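Local coordinates for protein mitochondrial enolase superfamily member 1 (Homo sapiens, PDB 4A35) that catalyses the magnesium-dependent dehydration of L-fuconate to 2-keto-3-deoxy-L-fuconate, a step in the breakdown of L-fucose, at residues 67-72 and 113-118; 122-127 and 148-153; 137-142 and 367-372; 166-171 and 342-347. All coordinates share one frame; numbering follows the deposited sequence.

Interaction 1: 67-72 and 113-118; sequences VCAVNA and HLATAA
Ala-115 sets its CB into the angle between Ala-69 and Val-70, one methyl meeting two successive residues of the other helix. Towards Ala-69 the contact is methyl against methyl, CB to CB at 3.6 Å. Towards Val-70 the same Ala-115 CB reaches the backbone, 3.6 Å from Val-70 N, while Val-70 CG2 lies 3.7 Å from Ala-115 CB. The valine torsion explains which branch is used: with CG1 anti to the Val-70 nitrogen (chi1 170°), CG2 falls beside that nitrogen and is brought over Ala-115. The same methyl is more loosely placed against Ala-118, one turn further along, at 4.3 Å between Val-70 CG2 and Ala-118 CB. The small residues allow a close approach of the two backbones. Val-70 CA and Ala-115 CA are 4.9 Å apart, and the segment axes come within 8.3 Å while crossing at -65°. No hydrogen bond links the pair; the side-chain packing is apolar throughout, and the residues that form it are buried. The lining continues beyond the helices: Val-70 also rests on Val-12 and Val-40 of the antiparallel strands, and Ala-118 on Val-40. Ala-69 additionally meets Val-65 of the second subunit, which places this helix pair beside the dimer interface. Alanine-lined helix crossing of this kind, set against a three-stranded antiparallel sheet, belongs here to the N-terminal alpha+beta domain of the mandelate racemase/muconate lactonizing enzyme family.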
loop_
_atom_site.group_PDB
_atom_site.type_symbol
_atom_site.label_atom_id
_atom_site.label_comp_id
_atom_site.label_asym_id
_atom_site.label_seq_id
_atom_site.Cartn_x
_atom_site.Cartn_y
_atom_site.Cartn_z
ATOM N N VAL A 67 -0.382 -14.973 -5.334
ATOM C CA VAL A 67 -0.716 -16.383 -5.085
ATOM C C VAL A 67 -0.243 -16.770 -3.657
ATOM O O VAL A 67 -1.016 -17.333 -2.890
ATOM C CB VAL A 67 -0.135 -17.321 -6.197
ATOM C CG1 VAL A 67 -0.215 -18.795 -5.776
ATOM C CG2 VAL A 67 -0.883 -17.091 -7.512
ATOM N N CYS A 68 0.999 -16.401 -3.283
ATOM C CA CYS A 68 1.537 -16.663 -1.946
ATOM C C CYS A 68 0.640 -16.071 -0.834
ATOM O O CYS A 68 0.359 -16.722 0.184
ATOM C CB CYS A 68 2.949 -16.091 -1.841
ATOM S SG CYS A 68 3.854 -16.698 -0.402
ATOM N N ALA A 69 0.192 -14.838 -1.056
ATOM C CA ALA A 69 -0.624 -14.133 -0.065
ATOM C C ALA A 69 -2.045 -14.742 -0.019
ATOM O O ALA A 69 -2.624 -14.803 1.082
ATOM C CB ALA A 69 -0.674 -12.641 -0.400
ATOM N N VAL A 70 -2.574 -15.247 -1.165
ATOM C CA VAL A 70 -3.869 -15.952 -1.157
ATOM C C VAL A 70 -3.701 -17.209 -0.225
ATOM O O VAL A 70 -4.542 -17.456 0.647
ATOM C CB VAL A 70 -4.410 -16.322 -2.566
ATOM C CG1 VAL A 70 -5.643 -17.276 -2.436
ATOM C CG2 VAL A 70 -4.793 -15.042 -3.342
ATOM N N ASN A 71 -2.603 -17.974 -0.397
ATOM C CA ASN A 71 -2.298 -19.139 0.455
ATOM C C ASN A 71 -2.220 -18.755 1.943
ATOM O O ASN A 71 -2.703 -19.530 2.781
ATOM C CB ASN A 71 -1.010 -19.860 -0.025
ATOM C CG ASN A 71 -1.281 -20.617 -1.321
ATOM O OD1 ASN A 71 -2.384 -21.152 -1.516
ATOM N ND2 ASN A 71 -0.298 -20.720 -2.220
ATOM N N ALA A 72 -1.673 -17.547 2.279
ATOM C CA ALA A 72 -1.611 -17.056 3.668
ATOM C C ALA A 72 -3.000 -16.760 4.214
ATOM O O ALA A 72 -3.227 -16.903 5.423
ATOM C CB ALA A 72 -0.716 -15.803 3.753
ATOM N N HIS A 113 -3.901 -6.910 -0.045
ATOM C CA HIS A 113 -5.270 -6.475 -0.398
ATOM C C HIS A 113 -5.714 -7.066 -1.738
ATOM O O HIS A 113 -6.895 -7.440 -1.896
ATOM C CB HIS A 113 -5.399 -4.960 -0.374
ATOM C CG HIS A 113 -6.736 -4.496 0.140
ATOM N ND1 HIS A 113 -7.259 -4.974 1.331
ATOM C CD2 HIS A 113 -7.534 -3.498 -0.322
ATOM C CE1 HIS A 113 -8.424 -4.361 1.474
ATOM N NE2 HIS A 113 -8.595 -3.415 0.536
ATOM N N LEU A 114 -4.789 -7.158 -2.718
ATOM C CA LEU A 114 -5.091 -7.838 -3.993
ATOM C C LEU A 114 -5.509 -9.296 -3.725
ATOM O O LEU A 114 -6.556 -9.754 -4.232
ATOM C CB LEU A 114 -3.845 -7.812 -4.897
ATOM C CG LEU A 114 -3.411 -6.393 -5.375
ATOM C CD1 LEU A 114 -2.252 -6.512 -6.320
ATOM C CD2 LEU A 114 -4.566 -5.684 -6.153
ATOM N N ALA A 115 -4.758 -9.989 -2.837
ATOM C CA ALA A 115 -5.085 -11.344 -2.462
ATOM C C ALA A 115 -6.449 -11.410 -1.764
ATOM O O ALA A 115 -7.233 -12.312 -2.024
ATOM C CB ALA A 115 -3.992 -11.932 -1.565
ATOM N N THR A 116 -6.706 -10.476 -0.833
ATOM C CA THR A 116 -7.991 -10.395 -0.138
ATOM C C THR A 116 -9.146 -10.220 -1.165
ATOM O O THR A 116 -10.198 -10.916 -1.062
ATOM C CB THR A 116 -8.003 -9.198 0.864
ATOM O OG1 THR A 116 -7.008 -9.406 1.874
ATOM C CG2 THR A 116 -9.380 -9.001 1.505
ATOM N N ALA A 117 -8.932 -9.358 -2.198
ATOM C CA ALA A 117 -9.973 -9.127 -3.211
ATOM C C ALA A 117 -10.253 -10.427 -3.996
ATOM O O ALA A 117 -11.426 -10.757 -4.204
ATOM C CB ALA A 117 -9.574 -7.996 -4.195
ATOM N N ALA A 118 -9.214 -11.215 -4.283
ATOM C CA ALA A 118 -9.365 -12.474 -5.028
ATOM C C ALA A 118 -10.195 -13.503 -4.233
ATOM O O ALA A 118 -11.107 -14.127 -4.792
ATOM C CB ALA A 118 -7.985 -13.049 -5.386
#

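Interaction 2: 122-127 and 148-153; sequences AVWDLW and VSCIDF
A cysteine sulfur-aromatic contact joins Cys-150, in the type I beta turn Val-148 to Ile-151, to Trp-124 and Trp-127 on the long helix 110-131 of the N-terminal domain. The turn is closed by Ile-151 N to Val-148 O and directs the cysteine at the helix. The two tryptophans are one turn apart and their indoles lean together: Trp-127 CE3 lies 3.7 Å above the plane of the Trp-124 ring, offset toward its rim. The sulfur meets the CH2 atom of each, but at different inclinations to the two rings. It lies at the edge of the Trp-127 six-membered ring, near its plane, and comes obliquely to that of Trp-124, 64° off the ring normal. Both indole nitrogens are engaged elsewhere. Trp-127 NE1 bonds Glu-131 OE2; Trp-124 NE1 bonds Asn-337 OD1, and the same asparagine gives its ND2 to Cys-150 O, so that the side-chain amide of Asn-337, on helix 335-348, links turn and helix. Phe-89 stacks on Trp-124 and also touches Cys-150, adding a third aromatic to the buried site. The sulfur itself is shared almost evenly, Cys-150 SG standing 4.2 Å from Trp-127 CH2 and 4.3 Å from Trp-124 CH2.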
loop_
_atom_site.group_PDB
_atom_site.type_symbol
_atom_site.label_atom_id
_atom_site.label_comp_id
_atom_site.label_asym_id
_atom_site.label_seq_id
_atom_site.Cartn_x
_atom_site.Cartn_y
_atom_site.Cartn_z
ATOM N N ALA A 122 -14.254 -14.723 -4.929
ATOM C CA ALA A 122 -14.689 -16.110 -5.019
ATOM C C ALA A 122 -15.908 -16.364 -4.067
ATOM O O ALA A 122 -16.859 -17.058 -4.431
ATOM C CB ALA A 122 -13.504 -17.048 -4.704
ATOM N N VAL A 123 -15.934 -15.715 -2.897
ATOM C CA VAL A 123 -17.064 -15.904 -1.970
ATOM C C VAL A 123 -18.347 -15.244 -2.543
ATOM O O VAL A 123 -19.416 -15.851 -2.502
ATOM C CB VAL A 123 -16.709 -15.370 -0.541
ATOM C CG1 VAL A 123 -17.918 -15.421 0.388
ATOM C CG2 VAL A 123 -15.540 -16.166 0.079
ATOM N N TRP A 124 -18.231 -14.011 -3.099
ATOM C CA TRP A 124 -19.396 -13.314 -3.732
ATOM C C TRP A 124 -19.907 -14.145 -4.918
ATOM O O TRP A 124 -21.115 -14.316 -5.070
ATOM C CB TRP A 124 -19.003 -11.906 -4.178
ATOM C CG TRP A 124 -19.029 -10.941 -3.028
ATOM C CD1 TRP A 124 -17.971 -10.551 -2.247
ATOM C CD2 TRP A 124 -20.192 -10.325 -2.471
ATOM N NE1 TRP A 124 -18.415 -9.755 -1.216
ATOM C CE2 TRP A 124 -19.761 -9.515 -1.391
ATOM C CE3 TRP A 124 -21.557 -10.304 -2.844
ATOM C CZ2 TRP A 124 -20.650 -8.744 -0.634
ATOM C CZ3 TRP A 124 -22.432 -9.475 -2.136
ATOM C CH2 TRP A 124 -21.976 -8.709 -1.046
ATOM N N ASP A 125 -18.989 -14.734 -5.710
ATOM C CA ASP A 125 -19.398 -15.581 -6.858
ATOM C C ASP A 125 -20.189 -16.786 -6.372
ATOM O O ASP A 125 -21.317 -17.027 -6.840
ATOM C CB ASP A 125 -18.173 -16.028 -7.671
ATOM C CG ASP A 125 -18.546 -16.871 -8.898
ATOM O OD1 ASP A 125 -19.358 -16.375 -9.752
ATOM O OD2 ASP A 125 -17.991 -17.987 -9.036
ATOM N N LEU A 126 -19.660 -17.457 -5.345
ATOM C CA LEU A 126 -20.303 -18.621 -4.761
ATOM C C LEU A 126 -21.692 -18.288 -4.193
ATOM O O LEU A 126 -22.676 -18.999 -4.481
ATOM C CB LEU A 126 -19.386 -19.179 -3.663
ATOM C CG LEU A 126 -19.911 -20.389 -2.875
ATOM C CD1 LEU A 126 -20.290 -21.582 -3.811
ATOM C CD2 LEU A 126 -18.867 -20.818 -1.819
ATOM N N TRP A 127 -21.780 -17.227 -3.403
ATOM C CA TRP A 127 -23.029 -16.796 -2.784
ATOM C C TRP A 127 -24.078 -16.488 -3.877
ATOM O O TRP A 127 -25.199 -17.024 -3.834
ATOM C CB TRP A 127 -22.750 -15.545 -1.889
ATOM C CG TRP A 127 -23.945 -15.028 -1.144
ATOM C CD1 TRP A 127 -25.121 -15.686 -0.912
ATOM C CD2 TRP A 127 -24.080 -13.738 -0.527
ATOM N NE1 TRP A 127 -25.980 -14.886 -0.203
ATOM C CE2 TRP A 127 -25.341 -13.713 0.109
ATOM C CE3 TRP A 127 -23.202 -12.660 -0.327
ATOM C CZ2 TRP A 127 -25.805 -12.588 0.811
ATOM C CZ3 TRP A 127 -23.648 -11.564 0.401
ATOM C CH2 TRP A 127 -24.926 -11.545 0.978
ATOM N N VAL A 148 -25.709 -3.174 4.311
ATOM C CA VAL A 148 -24.784 -2.432 5.189
ATOM C C VAL A 148 -24.068 -3.407 6.168
ATOM O O VAL A 148 -22.894 -3.169 6.503
ATOM C CB VAL A 148 -25.396 -1.209 5.921
ATOM C CG1 VAL A 148 -25.905 -0.173 4.924
ATOM C CG2 VAL A 148 -26.489 -1.624 6.892
ATOM N N SER A 149 -24.700 -4.565 6.526
ATOM C CA SER A 149 -24.061 -5.587 7.370
ATOM C C SER A 149 -22.855 -6.243 6.660
ATOM O O SER A 149 -22.069 -6.923 7.343
ATOM C CB SER A 149 -25.042 -6.675 7.817
ATOM O OG SER A 149 -25.204 -7.721 6.865
ATOM N N CYS A 150 -22.721 -6.084 5.293
ATOM C CA CYS A 150 -21.579 -6.670 4.559
ATOM C C CYS A 150 -20.390 -5.729 4.549
ATOM O O CYS A 150 -19.314 -6.119 4.078
ATOM C CB CYS A 150 -21.948 -7.022 3.124
ATOM S SG CYS A 150 -23.311 -8.178 2.956
ATOM N N ILE A 151 -20.601 -4.459 4.980
ATOM C CA ILE A 151 -19.586 -3.427 4.842
ATOM C C ILE A 151 -18.883 -3.045 6.138
ATOM O O ILE A 151 -19.526 -2.775 7.151
ATOM C CB ILE A 151 -20.241 -2.148 4.205
ATOM C CG1 ILE A 151 -20.840 -2.428 2.791
ATOM C CG2 ILE A 151 -19.238 -0.989 4.185
ATOM C CD1 ILE A 151 -21.881 -1.350 2.412
ATOM N N ASP A 152 -17.539 -2.966 6.066
ATOM C CA ASP A 152 -16.729 -2.441 7.153
ATOM C C ASP A 152 -16.630 -0.910 7.018
ATOM O O ASP A 152 -16.037 -0.436 6.067
ATOM C CB ASP A 152 -15.315 -3.108 7.160
ATOM C CG ASP A 152 -14.537 -2.912 8.462
ATOM O OD1 ASP A 152 -14.938 -2.030 9.296
ATOM O OD2 ASP A 152 -13.565 -3.638 8.669
ATOM N N PHE A 153 -17.151 -0.146 8.023
ATOM C CA PHE A 153 -17.160 1.313 8.041
ATOM C C PHE A 153 -15.967 1.887 8.803
ATOM O O PHE A 153 -15.870 3.110 8.914
ATOM C CB PHE A 153 -18.464 1.870 8.634
ATOM C CG PHE A 153 -19.651 1.647 7.723
ATOM C CD1 PHE A 153 -20.332 0.421 7.721
ATOM C CD2 PHE A 153 -20.092 2.653 6.873
ATOM C CE1 PHE A 153 -21.438 0.224 6.898
ATOM C CE2 PHE A 153 -21.228 2.469 6.068
ATOM C CZ PHE A 153 -21.877 1.256 6.065
#

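Interaction 3: 137-142 and 367-372; sequences KLLVDM and QHLIIF
Leu-139 and Phe-372 carry the apolar part of this contact, their side chains crossing at about a right angle. The leucine touches with two carbons: its CB is 3.4 Å from Phe-372 CD1, a tight approach, and its CD1 is 4.0 Å from Phe-372 CG. The phenylalanine has CG anti to its nitrogen (chi1 163°), which extends the ring across to helix 135-141, and the leucine approaches it obliquely. Val-140 adds one methyl, CG2 at 4.0 Å from Phe-372 CD1, passing the ring in the opposite direction. A looser branch contact joins Leu-139 CD1 to Leu-369 CD2 at 4.4 Å. Backbone atoms also come close to the ring: Val-140 N is near Phe-372 CD1, and Leu-139 O is 3.6 Å from Phe-372 CE1. An alanine in place of Phe-372 is likely to open a gap between the helices, leaving Leu-139 CB and Val-140 CG2 without the ring they pack on. Lys-137 NZ makes a salt bridge to Asp-141 OD1 one turn on, 2.8 Å, meeting the syn side of the carboxylate; Glu-180 and Lys-133 extend this network. The segments run in nearly the same direction, 28° apart, and join the N-terminal domain to helix 362-377 of the enolase-type barrel domain, where Asp-373, with Tyr-188 and Ser-380, binds a magnesium ion distinct from the one held by Asp-251, Glu-277 and Glu-306. Helix 335-348 flanks the contact, Val-336 touching both leucines and Leu-340 the phenylalanine, while Trp-124 of helix 110-131 packs on Leu-139.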
loop_
_atom_site.group_PDB
_atom_site.type_symbol
_atom_site.label_atom_id
_atom_site.label_comp_id
_atom_site.label_asym_id
_atom_site.label_seq_id
_atom_site.Cartn_x
_atom_site.Cartn_y
_atom_site.Cartn_z
ATOM N N LYS A 137 -27.816 -8.406 -9.354
ATOM C CA LYS A 137 -29.203 -8.648 -8.972
ATOM C C LYS A 137 -29.290 -9.042 -7.525
ATOM O O LYS A 137 -30.201 -8.595 -6.826
ATOM C CB LYS A 137 -29.851 -9.695 -9.898
ATOM C CG LYS A 137 -31.346 -9.956 -9.627
ATOM C CD LYS A 137 -32.219 -8.684 -9.712
ATOM C CE LYS A 137 -33.711 -9.023 -9.775
ATOM N NZ LYS A 137 -34.536 -7.840 -9.352
ATOM N N LEU A 138 -28.284 -9.800 -7.040
ATOM C CA LEU A 138 -28.199 -10.154 -5.620
ATOM C C LEU A 138 -28.144 -8.872 -4.798
ATOM O O LEU A 138 -28.843 -8.752 -3.776
ATOM C CB LEU A 138 -26.924 -11.016 -5.371
ATOM C CG LEU A 138 -26.604 -11.363 -3.898
ATOM C CD1 LEU A 138 -27.634 -12.398 -3.383
ATOM C CD2 LEU A 138 -25.133 -11.899 -3.764
ATOM N N LEU A 139 -27.299 -7.906 -5.247
ATOM C CA LEU A 139 -27.147 -6.623 -4.558
ATOM C C LEU A 139 -28.431 -5.803 -4.624
ATOM O O LEU A 139 -28.891 -5.291 -3.584
ATOM C CB LEU A 139 -25.970 -5.843 -5.168
ATOM C CG LEU A 139 -24.589 -6.447 -4.864
ATOM C CD1 LEU A 139 -23.509 -5.740 -5.675
ATOM C CD2 LEU A 139 -24.301 -6.405 -3.341
ATOM N N VAL A 140 -28.984 -5.645 -5.838
ATOM C CA VAL A 140 -30.274 -4.909 -6.056
ATOM C C VAL A 140 -31.408 -5.442 -5.130
ATOM O O VAL A 140 -32.144 -4.640 -4.548
ATOM C CB VAL A 140 -30.690 -4.937 -7.549
ATOM C CG1 VAL A 140 -32.186 -4.600 -7.766
ATOM C CG2 VAL A 140 -29.790 -4.007 -8.379
ATOM N N ASP A 141 -31.529 -6.775 -4.985
ATOM C CA ASP A 141 -32.594 -7.400 -4.207
ATOM C C ASP A 141 -32.340 -7.435 -2.712
ATOM O O ASP A 141 -33.265 -7.724 -1.964
ATOM C CB ASP A 141 -32.847 -8.823 -4.726
ATOM C CG ASP A 141 -33.564 -8.883 -6.079
ATOM O OD1 ASP A 141 -34.014 -7.790 -6.587
ATOM O OD2 ASP A 141 -33.730 -10.004 -6.607
ATOM N N MET A 142 -31.111 -7.088 -2.267
ATOM C CA MET A 142 -30.706 -7.169 -0.874
ATOM C C MET A 142 -31.400 -6.123 -0.037
ATOM O O MET A 142 -31.526 -4.963 -0.438
ATOM C CB MET A 142 -29.182 -6.968 -0.775
ATOM C CG MET A 142 -28.574 -7.771 0.277
ATOM S SD MET A 142 -26.781 -7.587 0.301
ATOM C CE MET A 142 -26.305 -8.904 -0.909
ATOM N N GLN A 367 -18.804 -4.466 -14.149
ATOM C CA GLN A 367 -20.142 -4.178 -14.754
ATOM C C GLN A 367 -21.272 -4.448 -13.686
ATOM O O GLN A 367 -22.240 -3.709 -13.635
ATOM C CB GLN A 367 -20.349 -5.054 -16.029
ATOM C CG GLN A 367 -20.393 -6.555 -15.739
ATOM C CD GLN A 367 -20.673 -7.390 -16.984
ATOM O OE1 GLN A 367 -21.277 -6.906 -17.973
ATOM N NE2 GLN A 367 -20.154 -8.609 -16.989
ATOM N N HIS A 368 -21.120 -5.508 -12.822
ATOM C CA HIS A 368 -22.127 -5.798 -11.796
ATOM C C HIS A 368 -22.222 -4.646 -10.810
ATOM O O HIS A 368 -23.308 -4.302 -10.362
ATOM C CB HIS A 368 -21.739 -7.097 -11.019
ATOM C CG HIS A 368 -21.872 -8.368 -11.804
ATOM N ND1 HIS A 368 -23.035 -9.134 -11.742
ATOM C CD2 HIS A 368 -20.982 -8.979 -12.611
ATOM C CE1 HIS A 368 -22.819 -10.161 -12.544
ATOM N NE2 HIS A 368 -21.586 -10.125 -13.074
ATOM N N LEU A 369 -21.070 -4.103 -10.424
ATOM C CA LEU A 369 -21.037 -3.059 -9.399
ATOM C C LEU A 369 -21.695 -1.752 -9.913
ATOM O O LEU A 369 -22.433 -1.088 -9.171
ATOM C CB LEU A 369 -19.594 -2.812 -8.918
ATOM C CG LEU A 369 -18.873 -4.025 -8.291
ATOM C CD1 LEU A 369 -17.361 -3.683 -7.984
ATOM C CD2 LEU A 369 -19.564 -4.509 -7.065
ATOM N N ILE A 370 -21.407 -1.380 -11.163
ATOM C CA ILE A 370 -21.931 -0.118 -11.694
ATOM C C ILE A 370 -23.427 -0.237 -12.109
ATOM O O ILE A 370 -24.157 0.746 -11.965
ATOM C CB ILE A 370 -21.014 0.464 -12.795
ATOM C CG1 ILE A 370 -21.169 1.994 -12.892
ATOM C CG2 ILE A 370 -21.115 -0.241 -14.173
ATOM C CD1 ILE A 370 -20.731 2.852 -11.543
ATOM N N ILE A 371 -23.879 -1.444 -12.542
ATOM C CA ILE A 371 -25.297 -1.655 -12.810
ATOM C C ILE A 371 -26.046 -1.504 -11.456
ATOM O O ILE A 371 -27.082 -0.851 -11.397
ATOM C CB ILE A 371 -25.535 -2.979 -13.533
ATOM C CG1 ILE A 371 -25.045 -2.853 -15.026
ATOM C CG2 ILE A 371 -27.008 -3.448 -13.435
ATOM C CD1 ILE A 371 -24.872 -4.180 -15.684
ATOM N N PHE A 372 -25.506 -2.147 -10.389
ATOM C CA PHE A 372 -26.068 -2.002 -9.038
ATOM C C PHE A 372 -26.075 -0.507 -8.625
ATOM O O PHE A 372 -27.107 -0.024 -8.143
ATOM C CB PHE A 372 -25.346 -2.878 -7.994
ATOM C CG PHE A 372 -25.649 -2.434 -6.562
ATOM C CD1 PHE A 372 -26.890 -2.697 -5.982
ATOM C CD2 PHE A 372 -24.713 -1.694 -5.826
ATOM C CE1 PHE A 372 -27.177 -2.270 -4.669
ATOM C CE2 PHE A 372 -25.029 -1.213 -4.542
ATOM C CZ PHE A 372 -26.257 -1.523 -3.968
#

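Interaction 4: 166-171 and 342-347; sequences LEILQK and VLLMAK
The helical segments 166-171 and 342-347 cross almost at right angles, 82° between their directions, with their axes 10.5 Å apart at the closest. The nearest backbone pair is Ile-168 and Leu-344, 7.3 Å from CA to CA, a spacing that leaves branched side chains to fill the crossing. Leu-344 sends CD2 between two successive residues of the other helix: it is 3.7 Å from Ile-168 CG2 and 4.1 Å from Leu-169 CG. The isoleucine splits its branches over the partner. CG2, anti to the Ile-168 nitrogen, serves Leu-344 and also Lys-347, whose CG is 3.8 Å away; CD1 reaches past the leucine side chain to the backbone, 3.6 Å from Leu-344 O. Lys-347 takes part through its aliphatic stem, which slides past Ile-168 in the opposite direction. Its chain is bent at chi2 (47°), and its NZ pairs with Glu-350 OE2 in a salt bridge. The packing thus grades from buried leucines to a partly exposed lysine flank. Helix 362-377 borders the crossing, with Val-377 touching both Ile-168 and Lys-347, and Phe-372 meeting Leu-169. Leu-169 also packs against Pro-144 and Val-148 of helix 144-148, while helix 335-348 rests on helix 311-319 through Val-342 and Met-345.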
loop_
_atom_site.group_PDB
_atom_site.type_symbol
_atom_site.label_atom_id
_atom_site.label_comp_id
_atom_site.label_asym_id
_atom_site.label_seq_id
_atom_site.Cartn_x
_atom_site.Cartn_y
_atom_site.Cartn_z
ATOM N N LEU A 166 -27.679 3.646 5.024
ATOM C CA LEU A 166 -29.077 3.195 4.991
ATOM C C LEU A 166 -29.970 4.236 4.309
ATOM O O LEU A 166 -30.870 3.869 3.554
ATOM C CB LEU A 166 -29.616 2.904 6.398
ATOM C CG LEU A 166 -29.136 1.582 7.017
ATOM C CD1 LEU A 166 -29.504 1.528 8.530
ATOM C CD2 LEU A 166 -29.727 0.382 6.278
ATOM N N GLU A 167 -29.746 5.518 4.598
ATOM C CA GLU A 167 -30.549 6.593 4.018
ATOM C C GLU A 167 -30.390 6.629 2.458
ATOM O O GLU A 167 -31.397 6.678 1.730
ATOM C CB GLU A 167 -30.159 7.933 4.657
ATOM C CG GLU A 167 -31.013 9.110 4.237
ATOM C CD GLU A 167 -30.533 10.407 4.860
ATOM O OE1 GLU A 167 -30.318 10.435 6.095
ATOM O OE2 GLU A 167 -30.341 11.388 4.105
ATOM N N ILE A 168 -29.156 6.477 1.978
ATOM C CA ILE A 168 -28.864 6.468 0.535
ATOM C C ILE A 168 -29.565 5.237 -0.123
ATOM O O ILE A 168 -30.221 5.362 -1.175
ATOM C CB ILE A 168 -27.343 6.487 0.281
ATOM C CG1 ILE A 168 -26.726 7.839 0.718
ATOM C CG2 ILE A 168 -27.056 6.172 -1.202
ATOM C CD1 ILE A 168 -25.204 7.834 0.837
ATOM N N LEU A 169 -29.511 4.086 0.565
ATOM C CA LEU A 169 -30.102 2.847 0.006
ATOM C C LEU A 169 -31.639 2.885 0.038
ATOM O O LEU A 169 -32.295 2.329 -0.852
ATOM C CB LEU A 169 -29.582 1.616 0.747
ATOM C CG LEU A 169 -28.071 1.351 0.514
ATOM C CD1 LEU A 169 -27.517 0.487 1.588
ATOM C CD2 LEU A 169 -27.795 0.802 -0.917
ATOM N N GLN A 170 -32.215 3.531 1.061
ATOM C CA GLN A 170 -33.681 3.662 1.164
ATOM C C GLN A 170 -34.173 4.551 0.022
ATOM O O GLN A 170 -35.138 4.200 -0.682
ATOM C CB GLN A 170 -34.104 4.210 2.543
ATOM C CG GLN A 170 -33.935 3.092 3.608
ATOM C CD GLN A 170 -34.005 3.565 5.044
ATOM O OE1 GLN A 170 -33.950 4.770 5.335
ATOM N NE2 GLN A 170 -34.042 2.609 5.984
ATOM N N LYS A 171 -33.479 5.664 -0.199
ATOM C CA LYS A 171 -33.799 6.616 -1.276
ATOM C C LYS A 171 -33.663 5.912 -2.653
ATOM O O LYS A 171 -34.480 6.134 -3.561
ATOM C CB LYS A 171 -32.858 7.834 -1.170
ATOM C CG LYS A 171 -33.298 9.055 -1.957
ATOM C CD LYS A 171 -32.582 10.301 -1.452
ATOM C CE LYS A 171 -32.707 11.470 -2.394
ATOM N NZ LYS A 171 -32.229 12.728 -1.759
ATOM N N VAL A 342 -17.342 2.547 -1.207
ATOM C CA VAL A 342 -16.834 3.648 -2.039
ATOM C C VAL A 342 -18.003 4.165 -2.901
ATOM O O VAL A 342 -18.138 5.366 -3.050
ATOM C CB VAL A 342 -15.597 3.195 -2.852
ATOM C CG1 VAL A 342 -15.167 4.281 -3.862
ATOM C CG2 VAL A 342 -14.414 2.897 -1.904
ATOM N N LEU A 343 -18.844 3.277 -3.490
ATOM C CA LEU A 343 -20.030 3.767 -4.230
ATOM C C LEU A 343 -20.893 4.655 -3.321
ATOM O O LEU A 343 -21.433 5.683 -3.749
ATOM C CB LEU A 343 -20.904 2.573 -4.730
ATOM C CG LEU A 343 -20.260 1.738 -5.833
ATOM C CD1 LEU A 343 -21.112 0.472 -6.096
ATOM C CD2 LEU A 343 -20.085 2.590 -7.131
ATOM N N LEU A 344 -21.114 4.190 -2.090
ATOM C CA LEU A 344 -21.949 4.963 -1.144
ATOM C C LEU A 344 -21.298 6.303 -0.754
ATOM O O LEU A 344 -21.990 7.322 -0.736
ATOM C CB LEU A 344 -22.274 4.128 0.106
ATOM C CG LEU A 344 -23.239 2.945 -0.129
ATOM C CD1 LEU A 344 -23.120 1.937 1.031
ATOM C CD2 LEU A 344 -24.680 3.451 -0.331
ATOM N N MET A 345 -19.992 6.341 -0.579
ATOM C CA MET A 345 -19.325 7.628 -0.282
ATOM C C MET A 345 -19.414 8.587 -1.480
ATOM O O MET A 345 -19.711 9.751 -1.301
ATOM C CB MET A 345 -17.837 7.430 0.078
ATOM C CG MET A 345 -17.622 6.871 1.506
ATOM S SD MET A 345 -15.887 6.976 2.002
ATOM C CE MET A 345 -15.131 5.800 0.806
ATOM N N ALA A 346 -19.221 8.067 -2.736
ATOM C CA ALA A 346 -19.260 8.911 -3.939
ATOM C C ALA A 346 -20.661 9.537 -4.078
ATOM O O ALA A 346 -20.765 10.701 -4.428
ATOM C CB ALA A 346 -18.944 8.045 -5.168
ATOM N N LYS A 347 -21.734 8.762 -3.816
ATOM C CA LYS A 347 -23.117 9.320 -3.858
ATOM C C LYS A 347 -23.308 10.404 -2.751
ATOM O O LYS A 347 -23.872 11.471 -3.031
ATOM C CB LYS A 347 -24.161 8.192 -3.706
ATOM C CG LYS A 347 -25.638 8.648 -3.750
ATOM C CD LYS A 347 -25.966 9.599 -4.905
ATOM C CE LYS A 347 -27.448 9.820 -4.897
ATOM N NZ LYS A 347 -27.780 11.035 -5.688
#

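Interactions 1, 2 and 3 are buried, whereas interaction 4 is only partly so and shades into a lysine flank. Interactions 1 and 2 share helix 110-131: its early turns pack through small methyls beside the dimer interface, its later turns through two indoles that share a cysteine sulfur. Interaction 2 runs on into interaction 3, where Trp-127 CH2 meets Met-142 CE at 3.5 Å, and into interaction 4, where Ile-151 CD1 meets Leu-344 CD1. Interactions 3 and 4 use successive barrel-domain helices, 362-377 and 335-348, and touch where Leu-369 O meets Leu-343 CD1. Interaction 1 stands apart from 3 and 4. None of the four is bridged by a direct hydrogen bond.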